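Local coordinates for protein P450 epoxidase (Sorangium cellulosum, PDB 1Q5D) that is a haem-containing cytochrome P450, an enzyme of predominantly helical fold that holds its cofactor and a bound ligand in an internal pocket, at residues R190-T195 against Y399-R404; S82-L87 against A180-V185. One frame throughout, in Å; residues are numbered along the deposited sequence.

Contact 1. Residues R190-T195 against Y399-R404; sequences RVDEET and YHPAFR. With EPB (7,11-dihydroxy-8,8,10,12,16-pentamethyl-3-[1-methyl-2-(2-methyl-thiazol-4-yl)vinyl]-4,17-dioxabicyclo[14.1.0]heptadecane-5,9-dione), chain C.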
loop_
_atom_site.group_PDB
_atom_site.type_symbol
_atom_site.label_atom_id
_atom_site.label_comp_id
_atom_site.label_asym_id
_atom_site.label_seq_id
_atom_site.Cartn_x
_atom_site.Cartn_y
_atom_site.Cartn_z
ATOM N N ARG A 190 -17.748 -1.062 0.973
ATOM C CA ARG A 190 -18.177 0.230 0.421
ATOM C C ARG A 190 -17.091 0.824 -0.472
ATOM O O ARG A 190 -16.322 1.679 -0.035
ATOM C CB ARG A 190 -18.467 1.234 1.529
ATOM C CG ARG A 190 -19.635 0.862 2.500
ATOM C CD ARG A 190 -20.028 1.974 3.446
ATOM N NE ARG A 190 -20.781 1.479 4.610
ATOM C CZ ARG A 190 -21.125 2.229 5.653
ATOM N NH1 ARG A 190 -20.832 3.518 5.674
ATOM N NH2 ARG A 190 -21.787 1.695 6.675
ATOM N N VAL A 191 -17.008 0.350 -1.705
ATOM C CA VAL A 191 -16.057 0.910 -2.656
ATOM C C VAL A 191 -16.597 2.274 -3.089
ATOM O O VAL A 191 -17.741 2.375 -3.535
ATOM C CB VAL A 191 -15.878 -0.032 -3.862
ATOM C CG1 VAL A 191 -15.003 0.606 -4.934
ATOM C CG2 VAL A 191 -15.282 -1.347 -3.409
ATOM N N ASP A 192 -15.772 3.313 -2.967
ATOM C CA ASP A 192 -16.261 4.699 -3.009
ATOM C C ASP A 192 -16.233 5.377 -4.391
ATOM O O ASP A 192 -15.820 6.527 -4.502
ATOM C CB ASP A 192 -15.486 5.553 -1.988
ATOM C CG ASP A 192 -14.002 5.738 -2.360
ATOM O OD1 ASP A 192 -13.405 6.751 -1.909
ATOM O OD2 ASP A 192 -13.351 4.944 -3.090
ATOM N N GLU A 193 -16.682 4.676 -5.430
ATOM C CA GLU A 193 -16.637 5.204 -6.802
ATOM C C GLU A 193 -17.638 4.513 -7.733
ATOM O O GLU A 193 -18.035 3.370 -7.492
ATOM C CB GLU A 193 -15.215 5.108 -7.400
ATOM C CG GLU A 193 -15.009 5.946 -8.665
ATOM C CD GLU A 193 -13.549 6.065 -9.095
ATOM O OE1 GLU A 193 -12.657 6.109 -8.215
ATOM O OE2 GLU A 193 -13.281 6.128 -10.323
ATOM N N GLU A 194 -18.027 5.214 -8.798
ATOM C CA GLU A 194 -18.891 4.676 -9.848
ATOM C C GLU A 194 -18.200 3.556 -10.610
ATOM O O GLU A 194 -17.054 3.701 -11.035
ATOM C CB GLU A 194 -19.283 5.780 -10.835
ATOM C CG GLU A 194 -19.890 7.015 -10.190
ATOM C CD GLU A 194 -20.699 7.844 -11.171
ATOM O OE1 GLU A 194 -20.807 7.426 -12.351
ATOM O OE2 GLU A 194 -21.223 8.913 -10.763
ATOM N N THR A 195 -18.909 2.443 -10.785
ATOM C CA THR A 195 -18.362 1.252 -11.421
ATOM C C THR A 195 -17.861 1.526 -12.830
ATOM O O THR A 195 -16.790 1.053 -13.211
ATOM C CB THR A 195 -19.425 0.130 -11.449
ATOM O OG1 THR A 195 -19.984 -0.023 -10.136
ATOM C CG2 THR A 195 -18.775 -1.221 -11.722
ATOM N N TYR A 399 -13.118 8.233 2.096
ATOM C CA TYR A 399 -13.745 6.948 2.421
ATOM C C TYR A 399 -13.275 5.813 1.501
ATOM O O TYR A 399 -14.062 4.929 1.140
ATOM C CB TYR A 399 -15.275 7.062 2.321
ATOM C CG TYR A 399 -15.884 8.064 3.263
ATOM C CD1 TYR A 399 -16.301 9.318 2.812
ATOM C CD2 TYR A 399 -16.046 7.766 4.600
ATOM C CE1 TYR A 399 -16.852 10.241 3.682
ATOM C CE2 TYR A 399 -16.595 8.683 5.476
ATOM C CZ TYR A 399 -17.004 9.904 5.013
ATOM O OH TYR A 399 -17.548 10.795 5.905
ATOM N N HIS A 400 -12.016 5.848 1.089
ATOM C CA HIS A 400 -11.420 4.742 0.331
ATOM C C HIS A 400 -11.611 3.430 1.106
ATOM O O HIS A 400 -11.405 3.390 2.321
ATOM C CB HIS A 400 -9.922 5.021 0.099
ATOM C CG HIS A 400 -9.269 4.085 -0.865
ATOM N ND1 HIS A 400 -9.105 2.745 -0.601
ATOM C CD2 HIS A 400 -8.733 4.296 -2.093
ATOM C CE1 HIS A 400 -8.495 2.168 -1.621
ATOM N NE2 HIS A 400 -8.268 3.085 -2.543
ATOM N N PRO A 401 -12.025 2.368 0.424
ATOM C CA PRO A 401 -12.332 1.101 1.099
ATOM C C PRO A 401 -11.137 0.458 1.793
ATOM O O PRO A 401 -11.336 -0.337 2.723
ATOM C CB PRO A 401 -12.812 0.196 -0.040
ATOM C CG PRO A 401 -12.275 0.811 -1.280
ATOM C CD PRO A 401 -12.272 2.296 -1.027
ATOM N N ALA A 402 -9.922 0.791 1.359
ATOM C CA ALA A 402 -8.728 0.173 1.945
ATOM C C ALA A 402 -7.862 1.118 2.777
ATOM O O ALA A 402 -7.131 0.679 3.660
ATOM C CB ALA A 402 -7.870 -0.487 0.836
ATOM N N PHE A 403 -7.909 2.409 2.480
ATOM C CA PHE A 403 -6.983 3.339 3.084
ATOM C C PHE A 403 -7.686 4.417 3.870
ATOM O O PHE A 403 -8.800 4.841 3.521
ATOM C CB PHE A 403 -6.144 4.033 2.000
ATOM C CG PHE A 403 -5.307 3.092 1.186
ATOM C CD1 PHE A 403 -5.501 2.980 -0.186
ATOM C CD2 PHE A 403 -4.295 2.354 1.785
ATOM C CE1 PHE A 403 -4.719 2.123 -0.941
ATOM C CE2 PHE A 403 -3.500 1.499 1.042
ATOM C CZ PHE A 403 -3.714 1.375 -0.327
ATOM N N ARG A 404 -7.009 4.889 4.905
ATOM C CA ARG A 404 -7.384 6.128 5.544
ATOM C C ARG A 404 -6.840 7.239 4.635
ATOM O O ARG A 404 -5.834 7.882 4.954
ATOM C CB ARG A 404 -6.772 6.216 6.954
ATOM C CG ARG A 404 -7.045 4.998 7.866
ATOM C CD ARG A 404 -6.198 4.970 9.170
ATOM N NE ARG A 404 -6.185 6.294 9.789
ATOM C CZ ARG A 404 -5.164 6.794 10.473
ATOM N NH1 ARG A 404 -4.064 6.075 10.660
ATOM N NH2 ARG A 404 -5.246 8.014 10.979
HETATM O O16 EPB C . -4.765 -1.213 -2.603
HETATM C C51 EPB C . -2.352 -1.960 1.499
HETATM O O41 EPB C . -0.463 -2.830 -0.201
HETATM C C5 EPB C . -1.690 -2.857 0.517
HETATM C C4 EPB C . -1.578 -2.740 -1.097
HETATM C C16 EPB C . -5.091 -2.296 -2.284
HETATM O O1 EPB C . -4.329 -3.447 -2.412
HETATM C C2 EPB C . -2.925 -3.454 -3.059
HETATM C C3 EPB C . -1.881 -3.859 -1.945
HETATM C C20 EPB C . -3.091 -4.557 -4.181
HETATM C C21 EPB C . -3.976 -4.065 -5.316
HETATM C C22 EPB C . -2.492 -5.781 -4.122
HETATM C C23 EPB C . -2.534 -6.949 -5.004
HETATM N N26 EPB C . -3.711 -7.243 -5.670
HETATM C C25 EPB C . -3.583 -8.366 -6.423
HETATM C C27 EPB C . -4.734 -8.826 -7.229
HETATM C C24 EPB C . -1.552 -7.842 -5.212
HETATM S S1 EPB C . -2.070 -9.067 -6.290
HETATM C C15 EPB C . -6.486 -2.545 -1.656
HETATM C C14 EPB C . -7.268 -3.825 -2.198
HETATM O O14 EPB C . -7.252 -3.644 -3.604
HETATM C C13 EPB C . -8.736 -4.106 -1.553
HETATM C C29 EPB C . -9.672 -2.899 -1.914
HETATM C C30 EPB C . -9.371 -5.323 -2.221
HETATM C C12 EPB C . -8.677 -4.225 0.073
HETATM O O12 EPB C . -9.329 -3.418 0.810
HETATM C C11 EPB C . -7.838 -5.297 0.872
HETATM C C28 EPB C . -8.838 -5.896 1.891
HETATM C C10 EPB C . -6.491 -4.699 1.150
HETATM O O10 EPB C . -6.602 -3.668 2.180
HETATM C C9 EPB C . -5.602 -5.838 1.610
HETATM C C91 EPB C . -5.444 -6.791 0.521
HETATM C C8 EPB C . -4.181 -5.475 1.868
HETATM C C7 EPB C . -3.766 -3.988 1.516
HETATM C C6 EPB C . -2.549 -4.295 0.490
HETATM O O HOH W 1 -16.403 4.007 1.058
HETATM O O HOH W 2 -12.780 8.806 -0.757
#

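Contact 2. Residues S82-L87 against A180-V185; sequences SAIPEL and ARALGV. With EPB (7,11-dihydroxy-8,8,10,12,16-pentamethyl-3-[1-methyl-2-(2-methyl-thiazol-4-yl)vinyl]-4,17-dioxabicyclo[14.1.0]heptadecane-5,9-dione), chain C.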
loop_
_atom_site.group_PDB
_atom_site.type_symbol
_atom_site.label_atom_id
_atom_site.label_comp_id
_atom_site.label_asym_id
_atom_site.label_seq_id
_atom_site.Cartn_x
_atom_site.Cartn_y
_atom_site.Cartn_z
ATOM N N SER A 82 -17.005 -13.096 -10.300
ATOM C CA SER A 82 -17.894 -12.550 -11.325
ATOM C C SER A 82 -17.877 -11.019 -11.377
ATOM O O SER A 82 -18.188 -10.427 -12.412
ATOM C CB SER A 82 -19.327 -13.060 -11.128
ATOM O OG SER A 82 -19.904 -12.541 -9.934
ATOM N N ALA A 83 -17.529 -10.380 -10.259
ATOM C CA ALA A 83 -17.463 -8.924 -10.211
ATOM C C ALA A 83 -16.268 -8.420 -11.016
ATOM O O ALA A 83 -15.176 -8.974 -10.912
ATOM C CB ALA A 83 -17.354 -8.435 -8.765
ATOM N N ILE A 84 -16.474 -7.356 -11.779
ATOM C CA ILE A 84 -15.409 -6.758 -12.579
ATOM C C ILE A 84 -14.629 -7.812 -13.364
ATOM O O ILE A 84 -13.470 -8.101 -13.062
ATOM C CB ILE A 84 -14.465 -5.893 -11.707
ATOM C CG1 ILE A 84 -15.260 -5.125 -10.636
ATOM C CG2 ILE A 84 -13.682 -4.919 -12.585
ATOM C CD1 ILE A 84 -15.940 -3.853 -11.160
ATOM N N PRO A 85 -15.279 -8.379 -14.371
ATOM C CA PRO A 85 -14.710 -9.471 -15.170
ATOM C C PRO A 85 -13.431 -9.066 -15.888
ATOM O O PRO A 85 -12.673 -9.951 -16.293
ATOM C CB PRO A 85 -15.799 -9.760 -16.202
ATOM C CG PRO A 85 -17.032 -9.209 -15.620
ATOM C CD PRO A 85 -16.641 -8.015 -14.805
ATOM N N GLU A 86 -13.220 -7.760 -16.047
ATOM C CA GLU A 86 -12.006 -7.221 -16.658
ATOM C C GLU A 86 -10.782 -7.525 -15.797
ATOM O O GLU A 86 -9.650 -7.461 -16.285
ATOM C CB GLU A 86 -12.128 -5.704 -16.835
ATOM C CG GLU A 86 -13.066 -5.263 -17.955
ATOM C CD GLU A 86 -14.527 -5.227 -17.524
ATOM O OE1 GLU A 86 -14.814 -5.460 -16.322
ATOM O OE2 GLU A 86 -15.388 -4.959 -18.400
ATOM N N LEU A 87 -11.017 -7.847 -14.522
ATOM C CA LEU A 87 -9.943 -8.122 -13.565
ATOM C C LEU A 87 -9.860 -9.613 -13.192
ATOM O O LEU A 87 -9.099 -10.002 -12.302
ATOM C CB LEU A 87 -10.117 -7.254 -12.307
ATOM C CG LEU A 87 -9.727 -5.780 -12.523
ATOM C CD1 LEU A 87 -9.942 -4.916 -11.279
ATOM C CD2 LEU A 87 -8.275 -5.687 -12.997
ATOM N N ALA A 180 -6.974 -0.798 -7.688
ATOM C CA ALA A 180 -6.964 -1.103 -6.257
ATOM C C ALA A 180 -8.379 -1.045 -5.649
ATOM O O ALA A 180 -8.762 -1.936 -4.859
ATOM C CB ALA A 180 -5.991 -0.196 -5.520
ATOM N N ARG A 181 -9.153 -0.028 -6.036
ATOM C CA ARG A 181 -10.564 0.094 -5.626
ATOM C C ARG A 181 -11.446 -0.990 -6.238
ATOM O O ARG A 181 -12.307 -1.562 -5.556
ATOM C CB ARG A 181 -11.136 1.448 -6.052
ATOM C CG ARG A 181 -10.702 2.636 -5.215
ATOM C CD ARG A 181 -11.220 3.961 -5.764
ATOM N NE ARG A 181 -11.313 5.003 -4.753
ATOM C CZ ARG A 181 -10.522 6.066 -4.720
ATOM N NH1 ARG A 181 -9.565 6.217 -5.635
ATOM N NH2 ARG A 181 -10.670 6.969 -3.765
ATOM N N ALA A 182 -11.259 -1.246 -7.533
ATOM C CA ALA A 182 -12.098 -2.205 -8.244
ATOM C C ALA A 182 -11.938 -3.606 -7.670
ATOM O O ALA A 182 -12.889 -4.392 -7.638
ATOM C CB ALA A 182 -11.776 -2.211 -9.742
ATOM N N LEU A 183 -10.721 -3.930 -7.244
ATOM C CA LEU A 183 -10.465 -5.236 -6.649
ATOM C C LEU A 183 -11.254 -5.418 -5.353
ATOM O O LEU A 183 -11.390 -6.535 -4.845
ATOM C CB LEU A 183 -8.960 -5.425 -6.385
ATOM C CG LEU A 183 -8.130 -5.766 -7.628
ATOM C CD1 LEU A 183 -6.628 -5.818 -7.275
ATOM C CD2 LEU A 183 -8.579 -7.050 -8.327
ATOM N N GLY A 184 -11.771 -4.324 -4.814
ATOM C CA GLY A 184 -12.575 -4.407 -3.604
ATOM C C GLY A 184 -14.062 -4.655 -3.831
ATOM O O GLY A 184 -14.788 -4.939 -2.870
ATOM N N VAL A 185 -14.517 -4.521 -5.077
ATOM C CA VAL A 185 -15.945 -4.653 -5.403
ATOM C C VAL A 185 -16.355 -6.093 -5.205
ATOM O O VAL A 185 -15.819 -7.002 -5.846
ATOM C CB VAL A 185 -16.274 -4.214 -6.858
ATOM C CG1 VAL A 185 -17.759 -4.509 -7.204
ATOM C CG2 VAL A 185 -15.982 -2.734 -7.061
HETATM O O16 EPB C . -4.765 -1.213 -2.603
HETATM C C51 EPB C . -2.352 -1.960 1.499
HETATM O O41 EPB C . -0.463 -2.830 -0.201
HETATM C C5 EPB C . -1.690 -2.857 0.517
HETATM C C4 EPB C . -1.578 -2.740 -1.097
HETATM C C16 EPB C . -5.091 -2.296 -2.284
HETATM O O1 EPB C . -4.329 -3.447 -2.412
HETATM C C2 EPB C . -2.925 -3.454 -3.059
HETATM C C3 EPB C . -1.881 -3.859 -1.945
HETATM C C20 EPB C . -3.091 -4.557 -4.181
HETATM C C21 EPB C . -3.976 -4.065 -5.316
HETATM C C22 EPB C . -2.492 -5.781 -4.122
HETATM C C23 EPB C . -2.534 -6.949 -5.004
HETATM N N26 EPB C . -3.711 -7.243 -5.670
HETATM C C25 EPB C . -3.583 -8.366 -6.423
HETATM C C27 EPB C . -4.734 -8.826 -7.229
HETATM C C24 EPB C . -1.552 -7.842 -5.212
HETATM S S1 EPB C . -2.070 -9.067 -6.290
HETATM C C15 EPB C . -6.486 -2.545 -1.656
HETATM C C14 EPB C . -7.268 -3.825 -2.198
HETATM O O14 EPB C . -7.252 -3.644 -3.604
HETATM C C13 EPB C . -8.736 -4.106 -1.553
HETATM C C29 EPB C . -9.672 -2.899 -1.914
HETATM C C30 EPB C . -9.371 -5.323 -2.221
HETATM C C12 EPB C . -8.677 -4.225 0.073
HETATM O O12 EPB C . -9.329 -3.418 0.810
HETATM C C11 EPB C . -7.838 -5.297 0.872
HETATM C C28 EPB C . -8.838 -5.896 1.891
HETATM C C10 EPB C . -6.491 -4.699 1.150
HETATM O O10 EPB C . -6.602 -3.668 2.180
HETATM C C9 EPB C . -5.602 -5.838 1.610
HETATM C C91 EPB C . -5.444 -6.791 0.521
HETATM C C8 EPB C . -4.181 -5.475 1.868
HETATM C C7 EPB C . -3.766 -3.988 1.516
HETATM C C6 EPB C . -2.549 -4.295 0.490
#

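Contact 1. Residues R190-T195 against Y399-R404
At Asp192, CG lies between the backbone N and the carbonyl carbon (chi1 68°), a torsion that carries CG to the backbone of Tyr399 and His400. This is the cytochrome P450 fold, in which the connection between helices 169-182 and 195-218, the F-G loop, meets the C-terminal loop between strands 396-397 and 406-412. Asp192 is the centre of an inverse gamma turn, closed by a weak bond from Glu193 N to Val191 O. Its side chain crosses that of Pro401 at about a right angle, with OD2 3.5 Å from CD of Pro401. OD1 comes within 3.4 Å of N of His400, but the angle is too poor for a hydrogen bond; that N-H is taken by Asn405 OD1, while Asp192 OD2 has its salt bridge with Arg181. CG of the Pro401 ring packs against CA of Val191 at 4.0 Å.

The polar links between the two loops run through water. One molecule donates to both Arg190 O and Tyr399 O, two carbonyl oxygens 4.1 Å apart that could not bond to each other. A second accepts from Tyr399 N and links it to Asp192 OD1, although this last leg is doubtfully short.

Behind Pro401 the C-terminal loop turns toward EPB. Ala402 N donates to ND1 of His400 (2.9 Å, 163°), in the plane of the imidazole, so the proton of a neutral ring would probably sit on NE2. Phe403 CD1 covers one face of that imidazole near its rim, and Ala402 CB stands over the centre of the Phe403 ring. The same Ala402 CB reaches EPB O12 at 3.3 Å, and CZ of Phe403 lies 3.6 Å from EPB O16.

Contact 2. Residues S82-L87 against A180-V185
Leu87 and Leu183 meet with their side chains crossed at about a right angle, CD1 of Leu87 lying 3.9 Å from CD2 of Leu183. The same Leu87 methyl touches CB of Ala182 at 3.6 Å. In Leu183, CB points away from the 82-87 loop, and CG, anti to the carbonyl carbon (chi1 -78°), starts the chain back toward Leu87. Its other methyl, CD1, rests 3.6 Å from N26 of EPB, placing Leu183 between loop and ligand.

A second crossing, again near a right angle, sets CG1 of Ile84 against CB of Val185 (4.0 Å). Beyond it, CB of Ala83 leans on Val185 O. The loop 82-87, between helices 77-82 and 88-93 in the B-C region of P450s, thus packs on the end of helix 169-182 (helix F) and the type I turn from Ala182 to Val185, beside the ligand pocket. From this end Ala180 O accepts a hydrogen bond from EPB O14 (2.6 Å).

The fit between the segments is wholly van der Waals, methyl and methylene groups against methyl, methine and carbonyl, and so depends on matching shape; the helix end supplies one polar hold on EPB, at Ala180 O, and Gly304 O another.

In the fold
The two contacts illustrate how one stretch of a P450, running out of helix 169-182 toward helix 195-218, is seated on two different loops. Contact 2 is buried and relies on apolar side chains, whereas contact 1 is partly exposed and relies on waters, a carboxylate and a proline ring. Their centres lie 12 Å apart on the same side of the chain's centre. They join directly: Asp192 OD2 of contact 1 forms a salt bridge of 2.6 Å with Arg181 NE of contact 2, and CG1 of Val191 packs on Arg181 O. Both border EPB, contact 1 through the 399-404 loop and contact 2 through the helix end.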